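Long-range contacts in aerotolerance-related membrane protein (Bacteroides fragilis, PDB 4JDU), which probably contributes to oxygen tolerance as a membrane protein, the soluble part described here being a von Willebrand factor A-type domain that binds calcium: residues V9-L15 with G109-I115; N19-D25 with A150-E155. The protein carries 6 engineered substitutions. Where two conformers were deposited one is given. Residues are numbered along the deposited sequence.

Contact 1 (V9-L15 with G109-I115); sequences VEVMIAL and GRAIVVI
In parallel strands a hydrogen-bonding residue reaches two neighbours, on either side of the one it faces, as in 9-15 with 109-115: extended strands, axes 4.7 Å apart at 19°, bridged pairs from Glu10 with Arg110 to Leu15 with Ile115, CA atoms 4.7 to 5.0 Å apart. Val9 CA lies 4.6 Å from Gly109 CA, Val9 CG1 3.4 Å from Gly109 O. Glu10 begins the ladder, N to Gly109 O and O from Ala111 N (both 2.9 Å); its carboxylate, bonded to Thr103 through OE2, makes a long salt bridge from OE1 to Arg110 NH1 (3.5 Å). Val11 bonds to strand 49-55, its CG1 3.8 Å from Val113 CG2. Selenomethionine Met12, t/p/p, bonds N to Ala111 O and O from Val113 N (2.9 Å each). Ile13, m/m, has CD1 3.9 Å from Val113 CB and CG2 4.0 Å from Ile115 CD1. Ala14 bonds N to Val113 O (2.8 Å) and O from Ile115 N (2.9 Å). Leu15 CD1 ends 4.1 Å from Ile115 CB. Ile13, Leu15 and Ile115 touch helix 37-43, Val9, Val11 and Val113 helix 195-206, and Met12, Ile112 and Val114 helix 91-99: the helix-flanked sheet of the Rossmann-like von Willebrand factor A fold.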
ATOM      1  N   VAL A   9      -3.349  18.498   2.050  1.00 33.96           N
ATOM      2  CA  VAL A   9      -4.178  17.304   2.177  1.00 34.04           C
ATOM      3  C   VAL A   9      -3.524  16.367   3.183  1.00 36.48           C
ATOM      4  O   VAL A   9      -2.306  16.386   3.340  1.00 36.13           O
ATOM      5  CB  VAL A   9      -4.304  16.595   0.809  1.00 29.98           C
ATOM      6  CG1 VAL A   9      -5.103  15.290   0.905  1.00 30.94           C
ATOM      7  CG2 VAL A   9      -4.929  17.529  -0.202  1.00 30.79           C
ATOM      8  N   GLU A  10      -4.318  15.564   3.883  1.00 22.75           N
ATOM      9  CA  GLU A  10      -3.761  14.516   4.727  1.00 20.76           C
ATOM     10  C   GLU A  10      -3.745  13.213   3.941  1.00 20.37           C
ATOM     11  O   GLU A  10      -4.753  12.834   3.341  1.00 23.31           O
ATOM     12  CB  GLU A  10      -4.569  14.358   6.020  1.00 21.83           C
ATOM     13  CG  GLU A  10      -4.458  15.565   6.932  1.00 22.50           C
ATOM     14  CD  GLU A  10      -5.110  15.348   8.277  1.00 23.90           C
ATOM     15  OE1 GLU A  10      -5.560  14.216   8.552  1.00 23.95           O
ATOM     16  OE2 GLU A  10      -5.171  16.320   9.061  1.00 32.75           O
ATOM     17  N   VAL A  11      -2.596  12.543   3.918  1.00 18.30           N
ATOM     18  CA  VAL A  11      -2.450  11.318   3.138  1.00 18.60           C
ATOM     19  C   VAL A  11      -2.023  10.166   4.037  1.00 18.45           C
ATOM     20  O   VAL A  11      -0.973  10.229   4.676  1.00 19.96           O
ATOM     21  CB  VAL A  11      -1.399  11.490   2.015  1.00 19.08           C
ATOM     22  CG1 VAL A  11      -1.252  10.200   1.204  1.00 20.99           C
ATOM     23  CG2 VAL A  11      -1.777  12.653   1.109  1.00 20.89           C
HETATM   24  N   MSE A  12      -2.834   9.115   4.100  1.00 15.73           N
HETATM   25  CA  MSE A  12      -2.448   7.934   4.857  0.51 13.53           C
HETATM   26  C   MSE A  12      -2.023   6.836   3.904  1.00 14.38           C
HETATM   27  O   MSE A  12      -2.824   6.343   3.092  1.00 15.19           O
HETATM   28  CB  MSE A  12      -3.583   7.436   5.756  0.51 17.62           C
HETATM   29  CG  MSE A  12      -3.236   6.158   6.488  0.51 13.30           C
HETATM   30 SE   MSE A  12      -1.678   6.366   7.640  0.51 21.50          SE
HETATM   31  CE  MSE A  12      -2.359   7.734   8.822  0.51 22.40           C
ATOM     32  N   ILE A  13      -0.747   6.475   3.997  0.52 12.54           N
ATOM     33  CA  ILE A  13      -0.208   5.359   3.237  0.52 13.72           C
ATOM     34  C   ILE A  13      -0.575   4.069   3.952  0.52 14.43           C
ATOM     35  O   ILE A  13      -0.429   3.958   5.170  0.52 13.22           O
ATOM     36  CB  ILE A  13       1.328   5.439   3.146  0.52 14.84           C
ATOM     37  CG1 ILE A  13       1.769   6.788   2.579  0.52 18.24           C
ATOM     38  CG2 ILE A  13       1.876   4.296   2.299  0.52 16.75           C
ATOM     39  CD1 ILE A  13       1.304   7.032   1.153  0.52 17.48           C
ATOM     40  N   ALA A  14      -1.070   3.090   3.205  1.00 13.89           N
ATOM     41  CA  ALA A  14      -1.256   1.750   3.754  1.00 11.98           C
ATOM     42  C   ALA A  14      -0.405   0.792   2.936  1.00 12.14           C
ATOM     43  O   ALA A  14      -0.739   0.493   1.785  1.00 13.77           O
ATOM     44  CB  ALA A  14      -2.730   1.344   3.722  1.00 14.52           C
ATOM     45  N   LEU A  15       0.703   0.347   3.520  1.00 13.83           N
ATOM     46  CA  LEU A  15       1.687  -0.466   2.808  1.00 12.19           C
ATOM     47  C   LEU A  15       1.567  -1.934   3.165  1.00 12.56           C
ATOM     48  O   LEU A  15       1.695  -2.310   4.331  1.00 12.97           O
ATOM     49  CB  LEU A  15       3.104   0.017   3.116  1.00 14.34           C
ATOM     50  CG  LEU A  15       4.268  -0.835   2.586  1.00 12.97           C
ATOM     51  CD1 LEU A  15       4.316  -0.822   1.069  1.00 15.17           C
ATOM     52  CD2 LEU A  15       5.549  -0.288   3.149  1.00 14.94           C
ATOM     53  N   GLY A 109      -8.680  17.932   2.923  1.00 33.40           N
ATOM     54  CA  GLY A 109      -8.772  16.749   2.093  1.00 30.20           C
ATOM     55  C   GLY A 109      -8.148  15.556   2.785  1.00 29.36           C
ATOM     56  O   GLY A 109      -7.172  15.695   3.530  1.00 25.97           O
ATOM     57  N   ARG A 110      -8.729  14.382   2.565  1.00 23.47           N
ATOM     58  CA  ARG A 110      -8.193  13.152   3.131  1.00 21.48           C
ATOM     59  C   ARG A 110      -8.081  12.105   2.026  1.00 23.11           C
ATOM     60  O   ARG A 110      -9.044  11.845   1.302  1.00 21.23           O
ATOM     61  CB  ARG A 110      -9.095  12.613   4.246  1.00 20.99           C
ATOM     62  CG  ARG A 110      -9.408  13.571   5.396  1.00 23.16           C
ATOM     63  CD  ARG A 110     -10.484  12.921   6.287  1.00 31.49           C
ATOM     64  NE  ARG A 110     -10.964  13.639   7.479  1.00 47.65           N
ATOM     65  CZ  ARG A 110     -10.265  14.441   8.286  1.00 52.92           C
ATOM     66  NH1 ARG A 110      -8.982  14.721   8.075  1.00 54.81           N
ATOM     67  NH2 ARG A 110     -10.879  14.988   9.332  1.00 47.60           N
ATOM     68  N   ALA A 111      -6.904  11.504   1.897  1.00 17.76           N
ATOM     69  CA  ALA A 111      -6.683  10.468   0.890  1.00 17.58           C
ATOM     70  C   ALA A 111      -5.939   9.290   1.483  1.00 16.03           C
ATOM     71  O   ALA A 111      -5.018   9.464   2.282  1.00 17.00           O
ATOM     72  CB  ALA A 111      -5.903  11.030  -0.293  1.00 20.14           C
ATOM     73  N   ILE A 112      -6.350   8.092   1.084  1.00 14.96           N
ATOM     74  CA  ILE A 112      -5.663   6.862   1.455  1.00 13.18           C
ATOM     75  C   ILE A 112      -4.967   6.339   0.219  1.00 13.44           C
ATOM     76  O   ILE A 112      -5.543   6.353  -0.870  1.00 14.73           O
ATOM     77  CB  ILE A 112      -6.656   5.811   1.981  1.00 13.47           C
ATOM     78  CG1 ILE A 112      -7.344   6.327   3.252  1.00 16.54           C
ATOM     79  CG2 ILE A 112      -5.959   4.465   2.219  1.00 15.15           C
ATOM     80  CD1 ILE A 112      -8.484   5.454   3.732  1.00 16.46           C
ATOM     81  N   VAL A 113      -3.715   5.922   0.377  1.00 13.19           N
ATOM     82  CA  VAL A 113      -2.975   5.315  -0.730  1.00 12.40           C
ATOM     83  C   VAL A 113      -2.552   3.914  -0.323  1.00 13.07           C
ATOM     84  O   VAL A 113      -1.659   3.746   0.512  1.00 14.50           O
ATOM     85  CB  VAL A 113      -1.737   6.151  -1.116  1.00 13.86           C
ATOM     86  CG1 VAL A 113      -0.999   5.504  -2.295  1.00 16.19           C
ATOM     87  CG2 VAL A 113      -2.135   7.585  -1.461  1.00 15.87           C
ATOM     88  N   VAL A 114      -3.242   2.918  -0.871  1.00 13.49           N
ATOM     89  CA  VAL A 114      -2.926   1.516  -0.607  1.00 13.56           C
ATOM     90  C   VAL A 114      -1.876   1.045  -1.604  1.00 12.40           C
ATOM     91  O   VAL A 114      -2.058   1.209  -2.809  1.00 14.36           O
ATOM     92  CB  VAL A 114      -4.180   0.625  -0.725  1.00 13.46           C
ATOM     93  CG1 VAL A 114      -3.853  -0.803  -0.338  1.00 16.04           C
ATOM     94  CG2 VAL A 114      -5.306   1.157   0.166  1.00 13.98           C
ATOM     95  N   ILE A 115      -0.772   0.488  -1.098  1.00 11.91           N
ATOM     96  CA  ILE A 115       0.313  -0.023  -1.940  1.00 12.51           C
ATOM     97  C   ILE A 115       0.452  -1.527  -1.709  1.00 12.76           C
ATOM     98  O   ILE A 115       0.788  -1.976  -0.615  1.00 13.85           O
ATOM     99  CB  ILE A 115       1.634   0.719  -1.664  1.00 14.05           C
ATOM    100  CG1 ILE A 115       1.375   2.230  -1.712  1.00 18.03           C
ATOM    101  CG2 ILE A 115       2.695   0.326  -2.669  1.00 17.54           C
ATOM    102  CD1 ILE A 115       2.593   3.080  -1.488  1.00 19.08           C
TER

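Contact 2 (N19-D25 with A150-E155); sequences NSMLAQD and APIPIE. With CA (calcium ion), chain C.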
ATOM      1  N   ASN A  19       4.088 -11.469   2.979  1.00 17.08           N
ATOM      2  CA  ASN A  19       5.180 -12.229   2.394  0.51 17.15           C
ATOM      3  C   ASN A  19       5.250 -12.150   0.866  1.00 16.43           C
ATOM      4  O   ASN A  19       6.334 -12.153   0.299  1.00 15.68           O
ATOM      5  CB  ASN A  19       5.139 -13.683   2.866  0.51 20.36           C
ATOM      6  CG  ASN A  19       6.446 -14.118   3.492  0.51 28.77           C
ATOM      7  OD1 ASN A  19       7.347 -14.590   2.800  0.51 31.70           O
ATOM      8  ND2 ASN A  19       6.570 -13.931   4.800  0.51 32.57           N
ATOM      9  N   SER A  20       4.104 -12.051   0.199  1.00 16.00           N
ATOM     10  CA  SER A  20       4.119 -11.997  -1.264  1.00 14.74           C
ATOM     11  C   SER A  20       4.844 -10.761  -1.808  1.00 15.31           C
ATOM     12  O   SER A  20       5.290 -10.751  -2.957  1.00 15.40           O
ATOM     13  CB  SER A  20       2.705 -12.083  -1.838  1.00 17.24           C
ATOM     14  OG  SER A  20       1.920 -10.996  -1.383  1.00 16.50           O
HETATM   15  N   MSE A  21       4.945  -9.713  -0.991  1.00 14.30           N
HETATM   16  CA  MSE A  21       5.643  -8.496  -1.408  1.00 16.07           C
HETATM   17  C   MSE A  21       7.149  -8.697  -1.554  1.00 13.90           C
HETATM   18  O   MSE A  21       7.851  -7.833  -2.092  1.00 14.00           O
HETATM   19  CB  MSE A  21       5.314  -7.343  -0.450  1.00 10.61           C
HETATM   20  CG  MSE A  21       3.820  -6.995  -0.451  1.00 16.15           C
HETATM   21 SE   MSE A  21       3.297  -6.023  -2.058  0.75 16.19          SE
HETATM   22  CE  MSE A  21       4.159  -4.321  -1.620  1.00 15.64           C
ATOM     23  N   LEU A  22       7.658  -9.846  -1.112  1.00 14.84           N
ATOM     24  CA  LEU A  22       9.077 -10.140  -1.303  1.00 14.94           C
ATOM     25  C   LEU A  22       9.382 -10.729  -2.689  1.00 14.54           C
ATOM     26  O   LEU A  22      10.546 -10.899  -3.045  1.00 15.70           O
ATOM     27  CB  LEU A  22       9.614 -11.035  -0.185  1.00 14.85           C
ATOM     28  CG  LEU A  22       9.600 -10.371   1.196  1.00 17.33           C
ATOM     29  CD1 LEU A  22       9.848 -11.394   2.280  1.00 21.27           C
ATOM     30  CD2 LEU A  22      10.621  -9.259   1.284  1.00 19.58           C
ATOM     31  N   ALA A  23       8.350 -11.011  -3.476  1.00 13.88           N
ATOM     32  CA  ALA A  23       8.561 -11.438  -4.862  1.00 13.62           C
ATOM     33  C   ALA A  23       9.382 -10.401  -5.628  1.00 16.91           C
ATOM     34  O   ALA A  23       9.259  -9.193  -5.388  1.00 15.33           O
ATOM     35  CB  ALA A  23       7.232 -11.695  -5.568  1.00 14.48           C
ATOM     36  N   GLN A  24      10.220 -10.880  -6.541  1.00 17.21           N
ATOM     37  CA  GLN A  24      11.172 -10.030  -7.251  1.00 16.11           C
ATOM     38  C   GLN A  24      10.853  -9.896  -8.734  1.00 19.28           C
ATOM     39  O   GLN A  24      11.749  -9.705  -9.566  1.00 21.10           O
ATOM     40  CB  GLN A  24      12.596 -10.547  -7.019  1.00 18.40           C
ATOM     41  CG  GLN A  24      12.969 -10.576  -5.540  1.00 16.75           C
ATOM     42  CD  GLN A  24      14.340 -11.159  -5.284  1.00 16.93           C
ATOM     43  OE1 GLN A  24      14.935 -11.775  -6.154  1.00 20.26           O
ATOM     44  NE2 GLN A  24      14.846 -10.967  -4.071  1.00 20.62           N
ATOM     45  N   ASP A  25       9.571 -10.001  -9.074  1.00 18.76           N
ATOM     46  CA  ASP A  25       9.161  -9.782 -10.449  1.00 19.15           C
ATOM     47  C   ASP A  25       9.332  -8.328 -10.881  1.00 16.99           C
ATOM     48  O   ASP A  25       9.505  -8.041 -12.061  1.00 21.22           O
ATOM     49  CB  ASP A  25       7.748 -10.319 -10.724  1.00 18.33           C
ATOM     50  CG  ASP A  25       6.685  -9.779  -9.765  1.00 18.75           C
ATOM     51  OD1 ASP A  25       6.998  -9.172  -8.714  1.00 17.27           O
ATOM     52  OD2 ASP A  25       5.488 -10.004 -10.060  1.00 19.27           O
ATOM     53  N   ALA A 150       5.444 -14.639 -10.001  1.00 21.66           N
ATOM     54  CA  ALA A 150       6.800 -14.942  -9.544  1.00 19.07           C
ATOM     55  C   ALA A 150       6.757 -15.680  -8.212  1.00 18.45           C
ATOM     56  O   ALA A 150       5.786 -15.548  -7.456  1.00 17.56           O
ATOM     57  CB  ALA A 150       7.619 -13.663  -9.414  1.00 21.60           C
ATOM     58  N   PRO A 151       7.814 -16.449  -7.896  1.00 16.40           N
ATOM     59  CA  PRO A 151       7.902 -17.082  -6.578  1.00 18.10           C
ATOM     60  C   PRO A 151       8.396 -16.099  -5.521  1.00 15.89           C
ATOM     61  O   PRO A 151       8.800 -14.980  -5.857  1.00 15.85           O
ATOM     62  CB  PRO A 151       8.946 -18.179  -6.800  1.00 19.74           C
ATOM     63  CG  PRO A 151       9.858 -17.602  -7.825  1.00 18.66           C
ATOM     64  CD  PRO A 151       8.976 -16.778  -8.745  1.00 18.24           C
ATOM     65  N   ILE A 152       8.350 -16.507  -4.257  1.00 15.51           N
ATOM     66  CA  ILE A 152       8.769 -15.648  -3.152  1.00 14.43           C
ATOM     67  C   ILE A 152      10.095 -16.168  -2.573  1.00 14.90           C
ATOM     68  O   ILE A 152      10.123 -17.221  -1.933  1.00 15.60           O
ATOM     69  CB  ILE A 152       7.685 -15.616  -2.068  1.00 14.65           C
ATOM     70  CG1 ILE A 152       6.326 -15.252  -2.682  1.00 16.80           C
ATOM     71  CG2 ILE A 152       8.074 -14.641  -0.956  1.00 15.10           C
ATOM     72  CD1 ILE A 152       5.165 -15.518  -1.751  1.00 17.20           C
ATOM     73  N   PRO A 153      11.192 -15.425  -2.782  1.00 14.22           N
ATOM     74  CA  PRO A 153      12.491 -15.900  -2.281  1.00 15.40           C
ATOM     75  C   PRO A 153      12.594 -15.794  -0.769  1.00 17.26           C
ATOM     76  O   PRO A 153      12.020 -14.899  -0.136  1.00 16.28           O
ATOM     77  CB  PRO A 153      13.492 -14.945  -2.940  1.00 17.09           C
ATOM     78  CG  PRO A 153      12.699 -13.659  -3.126  1.00 18.09           C
ATOM     79  CD  PRO A 153      11.308 -14.138  -3.495  1.00 17.80           C
ATOM     80  N   ILE A 154      13.349 -16.723  -0.200  1.00 15.48           N
ATOM     81  CA  ILE A 154      13.649 -16.751   1.223  1.00 15.71           C
ATOM     82  C   ILE A 154      15.077 -16.239   1.430  1.00 13.29           C
ATOM     83  O   ILE A 154      16.028 -16.777   0.858  1.00 14.34           O
ATOM     84  CB  ILE A 154      13.495 -18.195   1.765  1.00 15.27           C
ATOM     85  CG1 ILE A 154      12.053 -18.678   1.578  1.00 18.02           C
ATOM     86  CG2 ILE A 154      13.903 -18.283   3.224  1.00 14.73           C
ATOM     87  CD1 ILE A 154      11.877 -20.195   1.740  1.00 20.50           C
ATOM     88  N   GLU A 155      15.238 -15.198   2.243  1.00 14.40           N
ATOM     89  CA  GLU A 155      16.568 -14.647   2.512  1.00 14.12           C
ATOM     90  C   GLU A 155      17.485 -15.714   3.089  1.00 13.67           C
ATOM     91  O   GLU A 155      17.079 -16.488   3.967  1.00 15.30           O
ATOM     92  CB  GLU A 155      16.497 -13.478   3.500  1.00 19.11           C
ATOM     93  CG  GLU A 155      15.823 -12.227   2.977  1.00 23.17           C
ATOM     94  CD  GLU A 155      14.321 -12.220   3.195  1.00 31.36           C
ATOM     95  OE1 GLU A 155      13.773 -13.225   3.714  1.00 28.57           O
ATOM     96  OE2 GLU A 155      13.690 -11.196   2.845  1.00 27.49           O
TER
HETATM   97 CA    CA C 302       0.158 -10.807   0.204  0.54 16.09          CA
HETATM   98  O   HOH W   1      10.250 -15.046   2.018  1.00 22.65           O
HETATM   99  O   HOH W   2       1.394 -12.853   1.337  1.00 30.70           O
HETATM  100  O   HOH W   3      10.767 -13.598  -7.227  1.00 16.86           O
HETATM  101  O   HOH W   4      -0.636 -12.794  -1.023  1.00 52.55           O
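Water does the polar work here: the two segments exchange no direct hydrogen bond, and two ordered molecules bridge them. One donates to Asn19 OD1 (3.0 Å) and to Pro153 O (2.8 Å); the other accepts from Gln24 N (2.9 Å) and donates to Pro151 O (2.8 Å). Residues 19-25 belong to the metal-binding loop of the von Willebrand factor A domain, the site known in this family as MIDAS; the two serines of its Asp-x-Ser-x-Ser motif are Ser18 and Ser20. The loop coils into a short 3-10 turn, with Leu22 N bonded to Asn19 O (3.0 Å) and Ala23 N to Ser20 O (3.1 Å), and residues 150-155 run across it, extended. Ile152 has the largest covered area, 78 Å²: CG2 lies 3.3 Å from the carbonyl Asn19 O and 4.0 Å from Leu22 CB, while CD1 reaches Ser20 CA at 3.7 Å. Pro153 CD rests 3.4 Å from Leu22 O, and Ala150 CB sits 3.6 Å from Asp25 CB. The carboxylate of Asp25 turns to other partners, a salt bridge with Arg30 and the amide of Leu146. Thus segment 150-155 packs directly on the metal loop. Ser18 and Thr89 share the calcium with Ser20, whose hydroxyl also hydrogen-bonds Asp117; Ser20 OG binds the ion at 2.4 Å, and Ser20 N donates at 3.0 Å to a water that lies 2.6 Å from the calcium.

A general lesson of such open sheets is that the interior builds the scaffold while the strand ends carry the site. Contact 1 lies in the sheet and contact 2 beyond its C-terminal edge, on opposite sides of the chain's centre, their own centres about 25 Å apart. Their segments alternate along the chain: 9-15, 19-25, 109-115, 150-155. Strand 9-16 therefore runs almost directly into the metal loop, and strand 109-116 is followed at once by Asp117. The two contacts just touch, Ile115 O lying 4.2 Å from Met21 CE. Strand pairing thus sets the loop of 19-25, with Ser20, beside Asp117, which hydrogen-bonds Ser20 but does not bind the ion here; 150-155 flanks the site.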